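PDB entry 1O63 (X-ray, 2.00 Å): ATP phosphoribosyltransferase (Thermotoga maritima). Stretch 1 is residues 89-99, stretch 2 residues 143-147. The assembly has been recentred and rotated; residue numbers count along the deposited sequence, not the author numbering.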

HETATM    1  N   MSE A  89       0.961   3.857  17.475  1.00 23.82           N
HETATM    2  CA  MSE A  89       1.927   2.932  16.835  1.00 22.86           C
HETATM    3  C   MSE A  89       2.503   2.105  17.992  1.00 23.13           C
HETATM    4  O   MSE A  89       2.967   2.684  18.991  1.00 22.55           O
ATOM      5  N   VAL A  90       2.367   0.780  17.927  1.00 21.48           N
ATOM      6  CA  VAL A  90       2.839  -0.050  19.035  1.00 23.02           C
ATOM      7  C   VAL A  90       3.735  -1.185  18.571  1.00 24.15           C
ATOM      8  O   VAL A  90       3.741  -1.539  17.402  1.00 23.23           O
ATOM      9  N   LEU A  91       4.485  -1.726  19.514  1.00 22.96           N
ATOM     10  CA  LEU A  91       5.219  -2.965  19.350  1.00 23.42           C
ATOM     11  C   LEU A  91       4.303  -4.038  19.982  1.00 22.85           C
ATOM     12  O   LEU A  91       3.743  -3.739  21.053  1.00 23.78           O
ATOM     13  N   ALA A  92       4.000  -5.085  19.273  1.00 24.10           N
ATOM     14  CA  ALA A  92       3.143  -6.159  19.814  1.00 24.20           C
ATOM     15  C   ALA A  92       3.709  -7.536  19.478  1.00 24.52           C
ATOM     16  O   ALA A  92       4.471  -7.739  18.539  1.00 22.92           O
ATOM     17  N   GLY A  93       3.256  -8.533  20.267  1.00 25.80           N
ATOM     18  CA  GLY A  93       3.721  -9.917  20.048  1.00 24.86           C
ATOM     19  C   GLY A  93       2.782 -10.898  20.771  1.00 25.94           C
ATOM     20  O   GLY A  93       1.904 -10.489  21.513  1.00 25.17           O
ATOM     21  N   PRO A  94       2.972 -12.177  20.547  1.00 27.04           N
ATOM     22  CA  PRO A  94       2.119 -13.209  21.169  1.00 28.49           C
ATOM     23  C   PRO A  94       2.015 -12.963  22.653  1.00 29.17           C
ATOM     24  O   PRO A  94       3.058 -12.730  23.304  1.00 27.57           O
ATOM     25  N   LYS A  95       0.816 -12.918  23.230  1.00 30.47           N
ATOM     26  CA  LYS A  95       0.727 -12.650  24.662  1.00 33.42           C
ATOM     27  C   LYS A  95       1.432 -13.734  25.487  1.00 32.92           C
ATOM     28  O   LYS A  95       1.204 -14.917  25.283  1.00 31.58           O
ATOM     29  N   GLY A  96       2.289 -13.283  26.403  1.00 33.67           N
ATOM     30  CA  GLY A  96       3.064 -14.151  27.254  1.00 33.95           C
ATOM     31  C   GLY A  96       4.452 -14.438  26.730  1.00 35.38           C
ATOM     32  O   GLY A  96       5.381 -14.712  27.520  1.00 34.38           O
ATOM     33  N   ARG A  97       4.690 -14.364  25.420  1.00 35.13           N
ATOM     34  CA  ARG A  97       5.995 -14.769  24.916  1.00 38.03           C
ATOM     35  C   ARG A  97       7.102 -13.811  25.272  1.00 40.41           C
ATOM     36  O   ARG A  97       8.165 -14.209  25.805  1.00 42.19           O
ATOM     37  N   GLY A  98       6.924 -12.523  25.018  1.00 41.21           N
ATOM     38  CA  GLY A  98       7.978 -11.552  25.315  1.00 43.78           C
ATOM     39  C   GLY A  98       8.779 -11.228  24.053  1.00 45.48           C
ATOM     40  O   GLY A  98       8.287 -11.436  22.928  1.00 45.78           O
ATOM     41  N   ILE A  99      10.045 -10.896  24.263  1.00 45.31           N
ATOM     42  CA  ILE A  99      10.986 -10.552  23.206  1.00 45.39           C
ATOM     43  C   ILE A  99      12.145 -11.558  23.199  1.00 44.66           C
ATOM     44  O   ILE A  99      12.774 -11.773  24.238  1.00 45.29           O
ATOM     45  N   SER A 143       7.103 -13.750  11.829  1.00 24.36           N
ATOM     46  CA  SER A 143       7.864 -12.852  12.685  1.00 25.73           C
ATOM     47  C   SER A 143       7.643 -13.195  14.154  1.00 25.53           C
ATOM     48  O   SER A 143       6.702 -13.929  14.481  1.00 25.01           O
ATOM     49  N   ASP A 144       8.519 -12.637  14.978  1.00 24.34           N
ATOM     50  CA  ASP A 144       8.385 -12.796  16.418  1.00 24.74           C
ATOM     51  C   ASP A 144       7.433 -11.725  16.934  1.00 24.43           C
ATOM     52  O   ASP A 144       6.639 -11.907  17.850  1.00 23.71           O
ATOM     53  N   LEU A 145       7.570 -10.521  16.356  1.00 20.74           N
ATOM     54  CA  LEU A 145       6.917  -9.332  16.811  1.00 20.36           C
ATOM     55  C   LEU A 145       6.406  -8.507  15.606  1.00 20.34           C
ATOM     56  O   LEU A 145       6.803  -8.739  14.485  1.00 21.37           O
ATOM     57  N   ILE A 146       5.502  -7.581  15.908  1.00 20.64           N
ATOM     58  CA  ILE A 146       5.081  -6.642  14.867  1.00 21.81           C
ATOM     59  C   ILE A 146       5.177  -5.212  15.397  1.00 19.35           C
ATOM     60  O   ILE A 146       5.227  -5.030  16.615  1.00 21.85           O
ATOM     61  N   VAL A 147       5.275  -4.272  14.468  1.00 18.51           N
ATOM     62  CA  VAL A 147       5.156  -2.843  14.830  1.00 19.58           C
ATOM     63  C   VAL A 147       3.987  -2.352  13.966  1.00 20.42           C
ATOM     64  O   VAL A 147       4.076  -2.461  12.744  1.00 20.72           O
TER

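Leu91 and Val147 face each other as a non-hydrogen-bonded pair, their side chains on the same face of the sheet. The end of Leu91 (chi1 t, chi2 p) comes nearer the partner strand, and its CD1 lies 3.8 Å from Val147 CG2, 4.0 Å from Leu145 CB and 3.4 Å from the carbonyl O of Ile146. Val147 (chi1 t) also meets the selenomethionine Met89 (t, p, p), with CG1 3.9 Å from SE. On the other face, Ala92 CB rests 3.9 Å from Ile146 CG1; Ile146 has chi1 p and chi2 t. The side chain of Val90 (m) points away from this contact.

Leu145 (m, t) loses the most area to the opposing stretch. Leu145 CD2 reaches Gly93 CA at 4.1 Å and Ile99 CD1 at 4.0 Å; Ile99 (m, m) starts out pointing away, but its end returns to the leucine. Gly93 leaves room for this packing, since an ideal CB there would clash with Leu145 CD2 at 2.8 Å.

The two antiparallel strands, residues 89-94 and 145-147, lie side by side, their axes approaching to 4.7 Å, and the two stretches together bury 499 Å² against each other; the backbone ties the strands together through two nearly linear hydrogen bonds, Ala92 N to Ile146 O (2.9 Å) and Ile146 N to Ala92 O (2.8 Å). Val147 CA adds a CA-H...O contact to Val90 O at 3.2 Å. Toward the polar edge, Pro94 CD packs 3.3 Å from Asp144 O. One water bridges the stretches by donating to both Asp144 O (3.0 Å) and Gly98 O (3.1 Å). The Asp144 carboxylate (chi1 m) is hydrogen-bonded through OD2 elsewhere in the structure, while Ser143 OG (chi1 p) donates to Leu145 O at 2.8 Å within its own stretch.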

HETATM    1  CB  MSE A  89       2.978   3.694  16.087  1.00 22.39           C
HETATM    2  CG  MSE A  89       4.038   2.868  15.359  1.00 24.15           C
HETATM    3 SE   MSE A  89       3.317   2.024  13.788  1.00 33.33          SE
HETATM    4  CE  MSE A  89       3.279   3.538  12.592  1.00 25.09           C
ATOM      5  CB  VAL A  90       1.655  -0.673  19.818  1.00 20.68           C
ATOM      6  CG1 VAL A  90       0.795   0.427  20.422  1.00 22.81           C
ATOM      7  CG2 VAL A  90       0.796  -1.591  18.937  1.00 20.33           C
ATOM      8  CB  LEU A  91       6.553  -2.954  20.118  1.00 23.94           C
ATOM      9  CG  LEU A  91       7.314  -4.303  20.062  1.00 24.73           C
ATOM     10  CD1 LEU A  91       7.863  -4.495  18.663  1.00 22.00           C
ATOM     11  CD2 LEU A  91       8.449  -4.301  21.089  1.00 25.12           C
ATOM     12  CB  ALA A  92       1.728  -6.041  19.283  1.00 21.29           C
ATOM     13  CB  PRO A  94       2.876 -14.497  20.858  1.00 28.80           C
ATOM     14  CG  PRO A  94       3.537 -14.200  19.537  1.00 28.01           C
ATOM     15  CD  PRO A  94       4.016 -12.773  19.678  1.00 26.66           C
ATOM     16  CB  LYS A  95      -0.693 -12.468  25.187  1.00 41.67           C
ATOM     17  CG  LYS A  95      -0.663 -11.685  26.509  1.00 49.85           C
ATOM     18  CD  LYS A  95      -1.880 -11.893  27.364  1.00 53.86           C
ATOM     19  CE  LYS A  95      -2.968 -10.875  27.089  1.00 55.07           C
ATOM     20  NZ  LYS A  95      -4.100 -11.023  28.062  1.00 59.59           N
ATOM     21  CB  ARG A  97       5.966 -15.129  23.439  1.00 40.01           C
ATOM     22  CG  ARG A  97       7.054 -16.125  23.050  1.00 45.71           C
ATOM     23  CD  ARG A  97       7.075 -16.447  21.578  1.00 47.99           C
ATOM     24  NE  ARG A  97       5.864 -17.089  21.111  1.00 52.58           N
ATOM     25  CZ  ARG A  97       5.518 -17.205  19.829  1.00 56.26           C
ATOM     26  NH1 ARG A  97       4.383 -17.810  19.486  1.00 56.95           N
ATOM     27  NH2 ARG A  97       6.319 -16.704  18.895  1.00 55.54           N
ATOM     28  CB  ILE A  99      11.637  -9.168  23.518  1.00 48.95           C
ATOM     29  CG1 ILE A  99      10.663  -8.180  24.124  1.00 50.41           C
ATOM     30  CG2 ILE A  99      12.335  -8.615  22.290  1.00 50.13           C
ATOM     31  CD1 ILE A  99       9.626  -7.593  23.224  1.00 53.09           C
ATOM     32  CB  SER A 143       7.475 -11.378  12.429  1.00 26.19           C
ATOM     33  OG  SER A 143       6.222 -11.045  12.999  1.00 22.60           O
ATOM     34  CB  ASP A 144       9.777 -12.662  17.052  1.00 29.94           C
ATOM     35  CG  ASP A 144      10.714 -13.794  16.636  1.00 33.70           C
ATOM     36  OD1 ASP A 144      10.445 -14.931  17.048  1.00 33.74           O
ATOM     37  OD2 ASP A 144      11.724 -13.550  15.941  1.00 35.15           O
ATOM     38  CB  LEU A 145       7.885  -8.381  17.566  1.00 18.32           C
ATOM     39  CG  LEU A 145       8.651  -8.932  18.763  1.00 24.59           C
ATOM     40  CD1 LEU A 145       9.843  -8.046  19.133  1.00 20.93           C
ATOM     41  CD2 LEU A 145       7.761  -9.122  19.977  1.00 25.28           C
ATOM     42  CB  ILE A 146       3.648  -6.859  14.369  1.00 21.15           C
ATOM     43  CG1 ILE A 146       2.672  -6.597  15.508  1.00 22.67           C
ATOM     44  CG2 ILE A 146       3.501  -8.258  13.735  1.00 19.02           C
ATOM     45  CD1 ILE A 146       1.205  -6.703  15.171  1.00 26.74           C
ATOM     46  CB  VAL A 147       6.416  -2.030  14.579  1.00 20.00           C
ATOM     47  CG1 VAL A 147       6.114  -0.539  14.581  1.00 19.82           C
ATOM     48  CG2 VAL A 147       7.514  -2.354  15.577  1.00 18.20           C
TER
HETATM   49  O   HOH W   1       7.681 -13.066  20.415  1.00 42.29           O